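Local coordinates for protein polyhedrin (Uranotaenia sapphirina cypovirus, PDB 4ZQX) that forms the crystalline matrix of the viral occlusion bodies (polyhedra) that embed cypovirus particles, and carries bound ATP, consistent with a nucleotide-binding role, at residues 23-29 with 45-51; 60-65 with 97-102; 104-108 with 226-230; 116-120 with 136-140. Residues are numbered along the deposited sequence.

Interaction 1. Residues 23-29 with 45-51; sequences YDANMEL and FANPFVI
The open end of a beta hairpin, strands 27-34 and 40-47, is paired here, followed by the turn into strand 50-55. Residues 27-29 and 45-47 run antiparallel, their axes 4.9 Å apart at 166°. Leu29 and Phe45 form a hydrogen-bonded pair (Leu29 N to Phe45 O, Phe45 N to Leu29 O, both 2.9 Å); Glu28 faces Ala46 in a non-hydrogen-bonded pair. Met27 N donates to Asn47 O at 2.9 Å, but Asn47 N to Met27 O is weak at 3.3 Å. Ile51 (m, t) brings CD1 to 3.6 Å from Met27 CB and 3.9 Å from Leu29 CB. Met27 (m, t, m) curls CE to 3.6 Å from Pro48 O. Leu29 (t, p) sets CD2 3.9 Å from Phe45 CD1. The Tyr23 (t) and Phe49 (m) rings meet obliquely, centroids 5.4 Å apart. Asp24 salt-bridges Arg139 of the second subunit. Asn47 (chi1 t) braces the turn through Pro48 and Phe49, its OD1 accepting from Phe49 N at 2.9 Å, an Asx turn, and from Val50 N at 3.1 Å.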
loop_
_atom_site.group_PDB
_atom_site.type_symbol
_atom_site.label_atom_id
_atom_site.label_comp_id
_atom_site.label_asym_id
_atom_site.label_seq_id
_atom_site.Cartn_x
_atom_site.Cartn_y
_atom_site.Cartn_z
ATOM N N TYR A 23 5.585 -2.211 -24.249
ATOM C CA TYR A 23 5.491 -1.122 -23.298
ATOM C C TYR A 23 4.114 -1.164 -22.641
ATOM O O TYR A 23 3.111 -1.320 -23.325
ATOM C CB TYR A 23 5.721 0.224 -23.997
ATOM C CG TYR A 23 5.767 1.387 -23.030
ATOM C CD1 TYR A 23 6.910 1.664 -22.299
ATOM C CD2 TYR A 23 4.667 2.215 -22.859
ATOM C CE1 TYR A 23 6.954 2.733 -21.403
ATOM C CE2 TYR A 23 4.691 3.277 -21.956
ATOM C CZ TYR A 23 5.838 3.530 -21.233
ATOM O OH TYR A 23 5.884 4.578 -20.349
ATOM N N ASP A 24 4.096 -1.041 -21.311
ATOM C CA ASP A 24 2.889 -1.126 -20.478
ATOM C C ASP A 24 2.328 -2.550 -20.310
ATOM O O ASP A 24 1.266 -2.727 -19.707
ATOM C CB ASP A 24 1.783 -0.153 -20.942
ATOM C CG ASP A 24 1.776 1.170 -20.165
ATOM O OD1 ASP A 24 2.610 1.381 -19.243
ATOM O OD2 ASP A 24 0.909 2.000 -20.500
ATOM N N ALA A 25 3.051 -3.560 -20.797
ATOM C CA ALA A 25 2.673 -4.953 -20.538
ATOM C C ALA A 25 3.262 -5.373 -19.208
ATOM O O ALA A 25 4.418 -5.069 -18.909
ATOM C CB ALA A 25 3.160 -5.859 -21.643
ATOM N N ASN A 26 2.466 -6.056 -18.387
ATOM C CA ASN A 26 2.936 -6.431 -17.065
ATOM C C ASN A 26 3.944 -7.575 -17.036
ATOM O O ASN A 26 3.803 -8.559 -17.749
ATOM C CB ASN A 26 1.750 -6.833 -16.188
ATOM C CG ASN A 26 0.980 -5.657 -15.669
ATOM O OD1 ASN A 26 1.540 -4.599 -15.398
ATOM N ND2 ASN A 26 -0.322 -5.833 -15.519
ATOM N N MET A 27 4.928 -7.452 -16.153
ATOM C CA MET A 27 5.637 -8.620 -15.626
ATOM C C MET A 27 4.748 -9.208 -14.542
ATOM O O MET A 27 3.963 -8.471 -13.917
ATOM C CB MET A 27 6.987 -8.235 -15.025
ATOM C CG MET A 27 7.959 -7.609 -16.023
ATOM S SD MET A 27 9.417 -6.923 -15.187
ATOM C CE MET A 27 8.701 -5.461 -14.462
ATOM N N GLU A 28 4.854 -10.521 -14.329
ATOM C CA GLU A 28 3.984 -11.222 -13.384
ATOM C C GLU A 28 4.793 -11.919 -12.298
ATOM O O GLU A 28 5.815 -12.554 -12.583
ATOM C CB GLU A 28 3.140 -12.273 -14.111
ATOM C CG GLU A 28 2.409 -11.771 -15.338
ATOM C CD GLU A 28 1.238 -10.846 -15.042
ATOM O OE1 GLU A 28 0.751 -10.853 -13.899
ATOM O OE2 GLU A 28 0.788 -10.138 -15.974
ATOM N N LEU A 29 4.326 -11.808 -11.054
ATOM C CA LEU A 29 4.940 -12.495 -9.913
ATOM C C LEU A 29 3.855 -13.247 -9.133
ATOM O O LEU A 29 2.864 -12.659 -8.707
ATOM C CB LEU A 29 5.625 -11.483 -8.984
ATOM C CG LEU A 29 6.111 -11.978 -7.615
ATOM C CD1 LEU A 29 7.231 -12.990 -7.745
ATOM C CD2 LEU A 29 6.552 -10.800 -6.750
ATOM N N PHE A 45 1.295 -10.346 -7.818
ATOM C CA PHE A 45 1.655 -8.942 -8.032
ATOM C C PHE A 45 2.000 -8.771 -9.493
ATOM O O PHE A 45 2.508 -9.693 -10.121
ATOM C CB PHE A 45 2.903 -8.535 -7.237
ATOM C CG PHE A 45 2.782 -8.720 -5.755
ATOM C CD1 PHE A 45 3.074 -9.943 -5.176
ATOM C CD2 PHE A 45 2.406 -7.664 -4.935
ATOM C CE1 PHE A 45 2.972 -10.119 -3.799
ATOM C CE2 PHE A 45 2.296 -7.836 -3.559
ATOM C CZ PHE A 45 2.589 -9.060 -2.992
ATOM N N ALA A 46 1.776 -7.580 -10.026
ATOM C CA ALA A 46 2.150 -7.285 -11.408
ATOM C C ALA A 46 2.434 -5.807 -11.610
ATOM O O ALA A 46 1.817 -4.952 -10.977
ATOM C CB ALA A 46 1.039 -7.722 -12.350
ATOM N N ASN A 47 3.338 -5.522 -12.542
ATOM C CA ASN A 47 3.611 -4.145 -13.009
ATOM C C ASN A 47 4.454 -4.193 -14.264
ATOM O O ASN A 47 5.169 -5.157 -14.460
ATOM C CB ASN A 47 4.382 -3.356 -11.946
ATOM C CG ASN A 47 4.386 -1.864 -12.216
ATOM O OD1 ASN A 47 5.376 -1.293 -12.692
ATOM N ND2 ASN A 47 3.272 -1.218 -11.907
ATOM N N PRO A 48 4.393 -3.150 -15.112
ATOM C CA PRO A 48 5.247 -3.207 -16.303
ATOM C C PRO A 48 6.682 -2.779 -16.051
ATOM O O PRO A 48 7.529 -3.116 -16.864
ATOM C CB PRO A 48 4.573 -2.204 -17.269
ATOM C CG PRO A 48 3.177 -2.033 -16.740
ATOM C CD PRO A 48 3.356 -2.112 -15.243
ATOM N N PHE A 49 6.950 -2.027 -14.987
ATOM C CA PHE A 49 8.253 -1.370 -14.820
ATOM C C PHE A 49 9.057 -1.890 -13.625
ATOM O O PHE A 49 10.240 -2.209 -13.750
ATOM C CB PHE A 49 8.020 0.138 -14.714
ATOM C CG PHE A 49 7.206 0.682 -15.849
ATOM C CD1 PHE A 49 7.729 0.702 -17.126
ATOM C CD2 PHE A 49 5.907 1.135 -15.651
ATOM C CE1 PHE A 49 6.987 1.184 -18.190
ATOM C CE2 PHE A 49 5.164 1.626 -16.711
ATOM C CZ PHE A 49 5.705 1.646 -17.978
ATOM N N VAL A 50 8.420 -1.970 -12.470
ATOM C CA VAL A 50 9.021 -2.590 -11.292
ATOM C C VAL A 50 7.942 -3.272 -10.482
ATOM O O VAL A 50 7.027 -2.604 -9.996
ATOM C CB VAL A 50 9.713 -1.558 -10.350
ATOM C CG1 VAL A 50 10.535 -2.303 -9.331
ATOM C CG2 VAL A 50 10.564 -0.584 -11.112
ATOM N N ILE A 51 8.018 -4.597 -10.343
ATOM C CA ILE A 51 7.115 -5.289 -9.414
ATOM C C ILE A 51 7.707 -5.127 -8.026
ATOM O O ILE A 51 8.901 -5.358 -7.836
ATOM C CB ILE A 51 6.966 -6.802 -9.674
ATOM C CG1 ILE A 51 6.580 -7.087 -11.125
ATOM C CG2 ILE A 51 5.928 -7.395 -8.688
ATOM C CD1 ILE A 51 6.482 -8.576 -11.441
#

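Interaction 2. Residues 60-65 with 97-102; sequences LMWDID and RIPKKL
An arginine that hydrogen-bonds backbone carbonyls joins the chain running into and including the short strand 64-65 to the chain that enters the start of strand 101-107. The segments run roughly antiparallel, end-to-end directions 147° apart, with Trp62 opposite Arg97 (CA atoms 4.8 Å apart) and Met61 opposite Ile98 (5.4 Å). Trp62 N donates to Arg97 O at 2.9 Å. The Arg97 side chain, m, t, t with chi4 near -79°, extends along residues 62-65, so that NH1 donates to Trp62 O at 2.9 Å and to Ile64 O at 3.0 Å. NH2 of Arg97 adds a weak bond to Ile64 O (3.5 Å) and a long salt bridge to Asp65 OD1 (3.6 Å). Met61 (m, m, m) places SD 4.1 Å from Ile98 CG1, and Leu60 O lies 3.6 Å from Pro99 CG. Leu60 CD2 meets Leu102 CD2 at 4.2 Å. Around these hydrogen bonds, Met61 and Ile98 pack on helix 72-83, Leu60 and Leu102 both reach Ile174 of strand 173-179, and Pro99 rests on Ala33 of strand 27-34.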
loop_
_atom_site.group_PDB
_atom_site.type_symbol
_atom_site.label_atom_id
_atom_site.label_comp_id
_atom_site.label_asym_id
_atom_site.label_seq_id
_atom_site.Cartn_x
_atom_site.Cartn_y
_atom_site.Cartn_z
ATOM N N LEU A 60 2.046 -13.997 5.925
ATOM C CA LEU A 60 2.635 -15.244 5.444
ATOM C C LEU A 60 2.279 -16.435 6.309
ATOM O O LEU A 60 2.578 -17.568 5.947
ATOM C CB LEU A 60 4.164 -15.136 5.392
ATOM C CG LEU A 60 4.858 -14.848 4.065
ATOM C CD1 LEU A 60 6.366 -14.945 4.268
ATOM C CD2 LEU A 60 4.394 -15.778 2.955
ATOM N N MET A 61 1.657 -16.198 7.459
ATOM C CA MET A 61 1.207 -17.305 8.294
ATOM C C MET A 61 -0.027 -17.941 7.663
ATOM O O MET A 61 -0.812 -17.255 7.015
ATOM C CB MET A 61 0.846 -16.798 9.692
ATOM C CG MET A 61 1.957 -16.062 10.399
ATOM S SD MET A 61 3.236 -17.174 10.974
ATOM C CE MET A 61 2.483 -17.683 12.508
ATOM N N TRP A 62 -0.203 -19.246 7.835
ATOM C CA TRP A 62 -1.481 -19.848 7.504
ATOM C C TRP A 62 -2.464 -19.363 8.550
ATOM O O TRP A 62 -2.298 -19.625 9.745
ATOM C CB TRP A 62 -1.409 -21.374 7.487
ATOM C CG TRP A 62 -2.722 -21.978 7.184
ATOM C CD1 TRP A 62 -3.551 -22.614 8.052
ATOM C CD2 TRP A 62 -3.387 -21.975 5.916
ATOM N NE1 TRP A 62 -4.696 -23.018 7.402
ATOM C CE2 TRP A 62 -4.614 -22.644 6.087
ATOM C CE3 TRP A 62 -3.054 -21.482 4.647
ATOM C CZ2 TRP A 62 -5.521 -22.822 5.039
ATOM C CZ3 TRP A 62 -3.947 -21.672 3.607
ATOM C CH2 TRP A 62 -5.163 -22.336 3.808
ATOM N N ASP A 63 -3.485 -18.647 8.098
ATOM C CA ASP A 63 -4.315 -17.835 8.995
ATOM C C ASP A 63 -5.773 -18.277 9.133
ATOM O O ASP A 63 -6.639 -17.494 9.543
ATOM C CB ASP A 63 -4.212 -16.363 8.574
ATOM C CG ASP A 63 -4.495 -16.137 7.105
ATOM O OD1 ASP A 63 -4.479 -17.089 6.306
ATOM O OD2 ASP A 63 -4.726 -14.972 6.749
ATOM N N ILE A 64 -6.026 -19.547 8.853
ATOM C CA ILE A 64 -7.375 -20.100 8.944
ATOM C C ILE A 64 -7.456 -21.026 10.142
ATOM O O ILE A 64 -6.614 -21.918 10.310
ATOM C CB ILE A 64 -7.741 -20.853 7.652
ATOM C CG1 ILE A 64 -7.426 -19.982 6.431
ATOM C CG2 ILE A 64 -9.213 -21.277 7.651
ATOM C CD1 ILE A 64 -8.031 -18.569 6.464
ATOM N N ASP A 65 -8.481 -20.817 10.967
ATOM C CA ASP A 65 -8.681 -21.593 12.184
ATOM C C ASP A 65 -10.143 -21.987 12.244
ATOM O O ASP A 65 -11.018 -21.138 12.423
ATOM C CB ASP A 65 -8.286 -20.770 13.418
ATOM C CG ASP A 65 -8.356 -21.566 14.711
ATOM O OD1 ASP A 65 -8.190 -22.808 14.683
ATOM O OD2 ASP A 65 -8.572 -20.928 15.764
ATOM N N ARG A 97 1.860 -23.293 11.392
ATOM C CA ARG A 97 1.319 -22.198 10.575
ATOM C C ARG A 97 2.387 -21.436 9.808
ATOM O O ARG A 97 2.088 -20.453 9.130
ATOM C CB ARG A 97 0.535 -21.211 11.456
ATOM C CG ARG A 97 -0.731 -21.837 12.064
ATOM C CD ARG A 97 -1.556 -20.860 12.919
ATOM N NE ARG A 97 -2.754 -21.515 13.439
ATOM C CZ ARG A 97 -3.863 -21.723 12.730
ATOM N NH1 ARG A 97 -3.944 -21.297 11.471
ATOM N NH2 ARG A 97 -4.896 -22.358 13.284
ATOM N N ILE A 98 3.630 -21.891 9.925
ATOM C CA ILE A 98 4.752 -21.262 9.236
ATOM C C ILE A 98 4.962 -22.055 7.943
ATOM O O ILE A 98 4.853 -23.282 7.956
ATOM C CB ILE A 98 6.013 -21.270 10.138
ATOM C CG1 ILE A 98 5.760 -20.425 11.394
ATOM C CG2 ILE A 98 7.228 -20.724 9.419
ATOM C CD1 ILE A 98 6.805 -20.587 12.452
ATOM N N PRO A 99 5.244 -21.371 6.824
ATOM C CA PRO A 99 5.470 -22.140 5.594
ATOM C C PRO A 99 6.672 -23.071 5.715
ATOM O O PRO A 99 7.658 -22.714 6.372
ATOM C CB PRO A 99 5.776 -21.063 4.544
ATOM C CG PRO A 99 5.257 -19.766 5.134
ATOM C CD PRO A 99 5.340 -19.910 6.603
ATOM N N LYS A 100 6.579 -24.244 5.094
ATOM C CA LYS A 100 7.715 -25.135 4.936
ATOM C C LYS A 100 8.576 -24.695 3.776
ATOM O O LYS A 100 9.793 -24.839 3.812
ATOM C CB LYS A 100 7.244 -26.543 4.600
ATOM C CG LYS A 100 6.750 -27.358 5.752
ATOM C CD LYS A 100 6.691 -28.827 5.339
ATOM C CE LYS A 100 8.028 -29.548 5.576
ATOM N NZ LYS A 100 8.397 -29.643 7.035
ATOM N N LYS A 101 7.920 -24.199 2.729
ATOM C CA LYS A 101 8.567 -23.907 1.462
ATOM C C LYS A 101 7.939 -22.665 0.840
ATOM O O LYS A 101 6.733 -22.453 0.959
ATOM C CB LYS A 101 8.367 -25.099 0.522
ATOM C CG LYS A 101 8.846 -24.863 -0.900
ATOM C CD LYS A 101 8.900 -26.162 -1.733
ATOM C CE LYS A 101 7.514 -26.654 -2.117
ATOM N NZ LYS A 101 7.562 -27.786 -3.104
ATOM N N LEU A 102 8.763 -21.860 0.170
ATOM C CA LEU A 102 8.280 -20.753 -0.654
ATOM C C LEU A 102 8.745 -20.946 -2.082
ATOM O O LEU A 102 9.892 -21.342 -2.312
ATOM C CB LEU A 102 8.802 -19.419 -0.146
ATOM C CG LEU A 102 8.400 -18.997 1.259
ATOM C CD1 LEU A 102 9.152 -17.748 1.685
ATOM C CD2 LEU A 102 6.922 -18.757 1.301
#

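Interaction 3. Residues 104-108 with 226-230; sequences FYLRG and GMTML
Gly226, at positive phi (88°) where the chain leaves helix 214-225, starts an extended segment that runs beside strand 101-107 without pairing with it; the nearest CA atoms, Arg107 to Met227 and Tyr105 to Met229, are 7.6 Å apart. Gly226 O reaches Arg107 through water 2, which donates to that oxygen at 3.0 Å and accepts from Arg107 NE at 2.8 Å. The extended Arg107 side chain (t, t, t) has a further partner in the backbone oxygen of Ser154, an ATP-binding residue. Met227, folded t, p, p, turns its SD back to the strand, 3.9 Å from both Tyr105 CB and Arg107 CB. Thr228 O lies 3.6 Å from Tyr105 CD1, and the Thr228 hydroxyl hydrogen-bonds Pro153 O. The segment thus lies against a face of the antiparallel sheet that contains strand 101-107, linking that sheet to the ATP pocket. Met229 (m, t, t) lays CG over the face of the Tyr105 ring, a CH-pi contact 3.9 Å from the centroid, while its SD makes an oblique Met-aromatic contact 4.8 Å from the Tyr105 ring centroid. Leu230, one of the residues touching the bound ATP, donates its N to Tyr105 OH at 3.0 Å and 176°, an almost straight bond. Water 1 lies 2.6 Å from Tyr105 OH and donates a weak bond to Leu230 O at 3.3 Å.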
loop_
_atom_site.group_PDB
_atom_site.type_symbol
_atom_site.label_atom_id
_atom_site.label_comp_id
_atom_site.label_asym_id
_atom_site.label_seq_id
_atom_site.Cartn_x
_atom_site.Cartn_y
_atom_site.Cartn_z
ATOM N N PHE A 104 8.711 -18.908 -5.880
ATOM C CA PHE A 104 8.586 -17.612 -6.526
ATOM C C PHE A 104 8.546 -17.834 -8.030
ATOM O O PHE A 104 9.526 -18.284 -8.602
ATOM C CB PHE A 104 9.784 -16.712 -6.182
ATOM C CG PHE A 104 9.896 -16.381 -4.727
ATOM C CD1 PHE A 104 10.476 -17.269 -3.842
ATOM C CD2 PHE A 104 9.412 -15.183 -4.241
ATOM C CE1 PHE A 104 10.565 -16.967 -2.507
ATOM C CE2 PHE A 104 9.501 -14.885 -2.913
ATOM C CZ PHE A 104 10.078 -15.783 -2.043
ATOM N N TYR A 105 7.418 -17.507 -8.655
ATOM C CA TYR A 105 7.227 -17.684 -10.090
ATOM C C TYR A 105 7.210 -16.324 -10.780
ATOM O O TYR A 105 6.384 -15.487 -10.451
ATOM C CB TYR A 105 5.919 -18.436 -10.341
ATOM C CG TYR A 105 6.002 -19.874 -9.889
ATOM C CD1 TYR A 105 6.672 -20.814 -10.658
ATOM C CD2 TYR A 105 5.447 -20.288 -8.684
ATOM C CE1 TYR A 105 6.786 -22.128 -10.252
ATOM C CE2 TYR A 105 5.533 -21.611 -8.284
ATOM C CZ TYR A 105 6.217 -22.526 -9.073
ATOM O OH TYR A 105 6.347 -23.858 -8.712
ATOM N N LEU A 106 8.145 -16.109 -11.708
ATOM C CA LEU A 106 8.269 -14.835 -12.420
ATOM C C LEU A 106 8.051 -15.051 -13.908
ATOM O O LEU A 106 8.644 -15.966 -14.490
ATOM C CB LEU A 106 9.668 -14.224 -12.211
ATOM C CG LEU A 106 10.016 -13.605 -10.854
ATOM C CD1 LEU A 106 10.117 -14.656 -9.761
ATOM C CD2 LEU A 106 11.323 -12.825 -10.952
ATOM N N ARG A 107 7.217 -14.222 -14.532
ATOM C CA ARG A 107 6.936 -14.409 -15.948
ATOM C C ARG A 107 6.855 -13.067 -16.643
ATOM O O ARG A 107 6.094 -12.202 -16.233
ATOM C CB ARG A 107 5.615 -15.177 -16.159
ATOM C CG ARG A 107 5.419 -15.690 -17.589
ATOM C CD ARG A 107 3.960 -16.109 -17.874
ATOM N NE ARG A 107 3.858 -16.872 -19.118
ATOM C CZ ARG A 107 3.748 -16.341 -20.332
ATOM N NH1 ARG A 107 3.695 -15.026 -20.487
ATOM N NH2 ARG A 107 3.681 -17.129 -21.396
ATOM N N GLY A 108 7.618 -12.916 -17.713
ATOM C CA GLY A 108 7.574 -11.701 -18.496
ATOM C C GLY A 108 8.927 -11.148 -18.854
ATOM O O GLY A 108 9.936 -11.865 -18.853
ATOM N N GLY A 226 -2.195 -19.628 -16.948
ATOM C CA GLY A 226 -0.976 -19.864 -17.701
ATOM C C GLY A 226 0.316 -19.509 -16.986
ATOM O O GLY A 226 1.196 -18.918 -17.591
ATOM N N MET A 227 0.414 -19.859 -15.707
ATOM C CA MET A 227 1.687 -19.876 -14.990
ATOM C C MET A 227 2.036 -21.332 -14.731
ATOM O O MET A 227 1.312 -22.030 -14.039
ATOM C CB MET A 227 1.594 -19.142 -13.652
ATOM C CG MET A 227 2.955 -18.993 -12.937
ATOM S SD MET A 227 4.058 -17.805 -13.747
ATOM C CE MET A 227 3.481 -16.272 -13.014
ATOM N N THR A 228 3.155 -21.789 -15.279
ATOM C CA THR A 228 3.562 -23.165 -15.084
ATOM C C THR A 228 4.174 -23.316 -13.697
ATOM O O THR A 228 4.957 -22.482 -13.288
ATOM C CB THR A 228 4.585 -23.565 -16.173
ATOM O OG1 THR A 228 4.007 -23.319 -17.466
ATOM C CG2 THR A 228 4.955 -25.021 -16.057
ATOM N N MET A 229 3.790 -24.352 -12.961
ATOM C CA MET A 229 4.359 -24.590 -11.635
ATOM C C MET A 229 4.978 -25.976 -11.583
ATOM O O MET A 229 4.615 -26.853 -12.361
ATOM C CB MET A 229 3.281 -24.430 -10.562
ATOM C CG MET A 229 2.775 -23.019 -10.494
ATOM S SD MET A 229 1.630 -22.753 -9.150
ATOM C CE MET A 229 1.326 -21.022 -9.377
ATOM N N LEU A 230 5.910 -26.153 -10.655
ATOM C CA LEU A 230 6.660 -27.384 -10.510
ATOM C C LEU A 230 6.338 -27.984 -9.155
ATOM O O LEU A 230 6.369 -27.271 -8.146
ATOM C CB LEU A 230 8.153 -27.075 -10.582
ATOM C CG LEU A 230 9.088 -28.262 -10.771
ATOM C CD1 LEU A 230 8.893 -28.836 -12.155
ATOM C CD2 LEU A 230 10.546 -27.861 -10.561
HETATM O O HOH W 1 5.749 -24.580 -6.329
HETATM O O HOH W 2 3.978 -19.575 -18.335
#

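Interaction 4. Residues 116-120 with 136-140; sequences SIDIR and DRIRP
A salt-bridge network of Asp118, Arg120 and Asp136 fastens the loop 136-140 to the edge of a three-stranded antiparallel sheet, on which strand 116-120 is outermost within the chain. Arg120 NH2 meets Asp136 OD1 at 2.8 Å, and Arg120 NH1 meets Asp118 OD2, two residues back on the same strand, also at 2.8 Å. The guanidinium holds the loop backbone as well: NH1 of Arg120 donates to Arg137 O at 2.9 Å, with a weak second bond from NH2 to the same oxygen at 3.4 Å. This reach depends on the Arg120 rotamer, m, t, p with chi4 near 84°, which folds the side chain back alongside Asp118 (t). Asp136, chi1 t, brings its carboxylate to the arginine and through OD2 also bonds Asn26 of the third subunit, so the network abuts a subunit interface. Farther along the loop, Arg139 directs its guanidinium to Asp24 of that third subunit in a salt bridge. Packing between the segments is slight: Ser116 (p) places OG 4.2 Å from Arg139 CG, and Pro140 CD lies 3.6 Å from Asp118 OD2. Between strand and loop sits water 3, which donates to Asp118 OD2 at 2.7 Å and accepts from Arg139 N at 2.9 Å.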
loop_
_atom_site.group_PDB
_atom_site.type_symbol
_atom_site.label_atom_id
_atom_site.label_comp_id
_atom_site.label_asym_id
_atom_site.label_seq_id
_atom_site.Cartn_x
_atom_site.Cartn_y
_atom_site.Cartn_z
ATOM N N SER A 116 15.597 -9.156 -7.475
ATOM C CA SER A 116 16.077 -9.492 -6.136
ATOM C C SER A 116 14.969 -10.040 -5.254
ATOM O O SER A 116 13.861 -9.535 -5.251
ATOM C CB SER A 116 16.740 -8.286 -5.476
ATOM O OG SER A 116 15.840 -7.213 -5.335
ATOM N N ILE A 117 15.292 -11.101 -4.523
ATOM C CA ILE A 117 14.359 -11.731 -3.597
ATOM C C ILE A 117 15.045 -11.723 -2.242
ATOM O O ILE A 117 16.058 -12.380 -2.054
ATOM C CB ILE A 117 14.017 -13.172 -4.021
ATOM C CG1 ILE A 117 13.379 -13.174 -5.416
ATOM C CG2 ILE A 117 13.086 -13.833 -3.002
ATOM C CD1 ILE A 117 13.223 -14.567 -6.014
ATOM N N ASP A 118 14.494 -10.957 -1.315
ATOM C CA ASP A 118 15.107 -10.760 -0.012
ATOM C C ASP A 118 14.179 -11.334 1.058
ATOM O O ASP A 118 13.065 -10.844 1.251
ATOM C CB ASP A 118 15.337 -9.251 0.170
ATOM C CG ASP A 118 16.102 -8.893 1.442
ATOM O OD1 ASP A 118 16.705 -9.782 2.091
ATOM O OD2 ASP A 118 16.114 -7.682 1.764
ATOM N N ILE A 119 14.637 -12.391 1.722
ATOM C CA ILE A 119 13.921 -12.996 2.844
ATOM C C ILE A 119 14.397 -12.310 4.119
ATOM O O ILE A 119 15.582 -12.433 4.492
ATOM C CB ILE A 119 14.198 -14.487 2.936
ATOM C CG1 ILE A 119 13.919 -15.170 1.593
ATOM C CG2 ILE A 119 13.358 -15.117 4.047
ATOM C CD1 ILE A 119 12.525 -14.995 1.074
ATOM N N ARG A 120 13.474 -11.580 4.757
ATOM C CA ARG A 120 13.792 -10.678 5.868
ATOM C C ARG A 120 13.222 -11.224 7.169
ATOM O O ARG A 120 12.506 -12.207 7.155
ATOM C CB ARG A 120 13.252 -9.264 5.595
ATOM C CG ARG A 120 13.781 -8.667 4.281
ATOM C CD ARG A 120 13.172 -7.326 3.953
ATOM N NE ARG A 120 13.585 -6.259 4.868
ATOM C CZ ARG A 120 14.707 -5.553 4.753
ATOM N NH1 ARG A 120 15.567 -5.798 3.765
ATOM N NH2 ARG A 120 14.973 -4.588 5.630
ATOM N N ASP A 136 20.277 -2.421 9.074
ATOM C CA ASP A 136 19.064 -2.721 8.331
ATOM C C ASP A 136 19.183 -2.018 6.973
ATOM O O ASP A 136 19.403 -0.803 6.909
ATOM C CB ASP A 136 17.849 -2.235 9.128
ATOM C CG ASP A 136 16.524 -2.555 8.455
ATOM O OD1 ASP A 136 16.342 -3.684 7.956
ATOM O OD2 ASP A 136 15.643 -1.659 8.426
ATOM N N ARG A 137 19.059 -2.787 5.897
ATOM C CA ARG A 137 19.321 -2.279 4.552
ATOM C C ARG A 137 18.474 -3.061 3.557
ATOM O O ARG A 137 17.815 -4.021 3.941
ATOM C CB ARG A 137 20.820 -2.361 4.206
ATOM C CG ARG A 137 21.485 -3.709 4.464
ATOM C CD ARG A 137 21.354 -4.694 3.303
ATOM N NE ARG A 137 21.865 -4.137 2.048
ATOM C CZ ARG A 137 23.146 -4.079 1.700
ATOM N NH1 ARG A 137 24.098 -4.564 2.494
ATOM N NH2 ARG A 137 23.480 -3.526 0.541
ATOM N N ILE A 138 18.476 -2.644 2.295
ATOM C CA ILE A 138 17.745 -3.368 1.261
ATOM C C ILE A 138 18.752 -3.875 0.222
ATOM O O ILE A 138 19.917 -3.451 0.197
ATOM C CB ILE A 138 16.644 -2.517 0.584
ATOM C CG1 ILE A 138 17.239 -1.389 -0.265
ATOM C CG2 ILE A 138 15.697 -1.952 1.642
ATOM C CD1 ILE A 138 16.209 -0.694 -1.163
ATOM N N ARG A 139 18.284 -4.793 -0.611
ATOM C CA ARG A 139 19.052 -5.310 -1.740
ATOM C C ARG A 139 20.443 -5.803 -1.364
ATOM O O ARG A 139 21.432 -5.365 -1.932
ATOM C CB ARG A 139 19.121 -4.248 -2.848
ATOM C CG ARG A 139 17.762 -3.988 -3.446
ATOM C CD ARG A 139 17.753 -2.987 -4.581
ATOM N NE ARG A 139 18.079 -1.621 -4.178
ATOM C CZ ARG A 139 17.740 -0.542 -4.881
ATOM N NH1 ARG A 139 17.072 -0.676 -6.023
ATOM N NH2 ARG A 139 18.067 0.671 -4.444
ATOM N N PRO A 140 20.515 -6.720 -0.392
ATOM C CA PRO A 140 21.819 -7.314 -0.080
ATOM C C PRO A 140 22.326 -8.146 -1.261
ATOM O O PRO A 140 21.517 -8.624 -2.053
ATOM C CB PRO A 140 21.521 -8.211 1.126
ATOM C CG PRO A 140 20.101 -8.585 0.955
ATOM C CD PRO A 140 19.426 -7.366 0.361
HETATM O O HOH W 3 15.648 -5.897 -0.267
HETATM O O HOH W 4 18.541 -7.268 3.850
#

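Overall arrangement
From the N terminus, interaction 1 closes first, bringing the ends of the 27-34/40-47 hairpin together and leading into strand 50-55 of the three-stranded sheet. Interaction 2 follows in series, closing a loop that contains helix 72-83 and delivering the chain to strand 101-107. Interaction 3 uses that same strand to close a much longer loop, to the chain after helix 214-225; interaction 4 is nested within it. Interactions 1 and 3 meet across neighbouring strands, where Glu28 N lies 2.8 Å from Arg107 O. Phe104 CZ, 3.7 Å from Ile117 CG2, packs the larger sheet against the smaller one, bringing interactions 3 and 4 together.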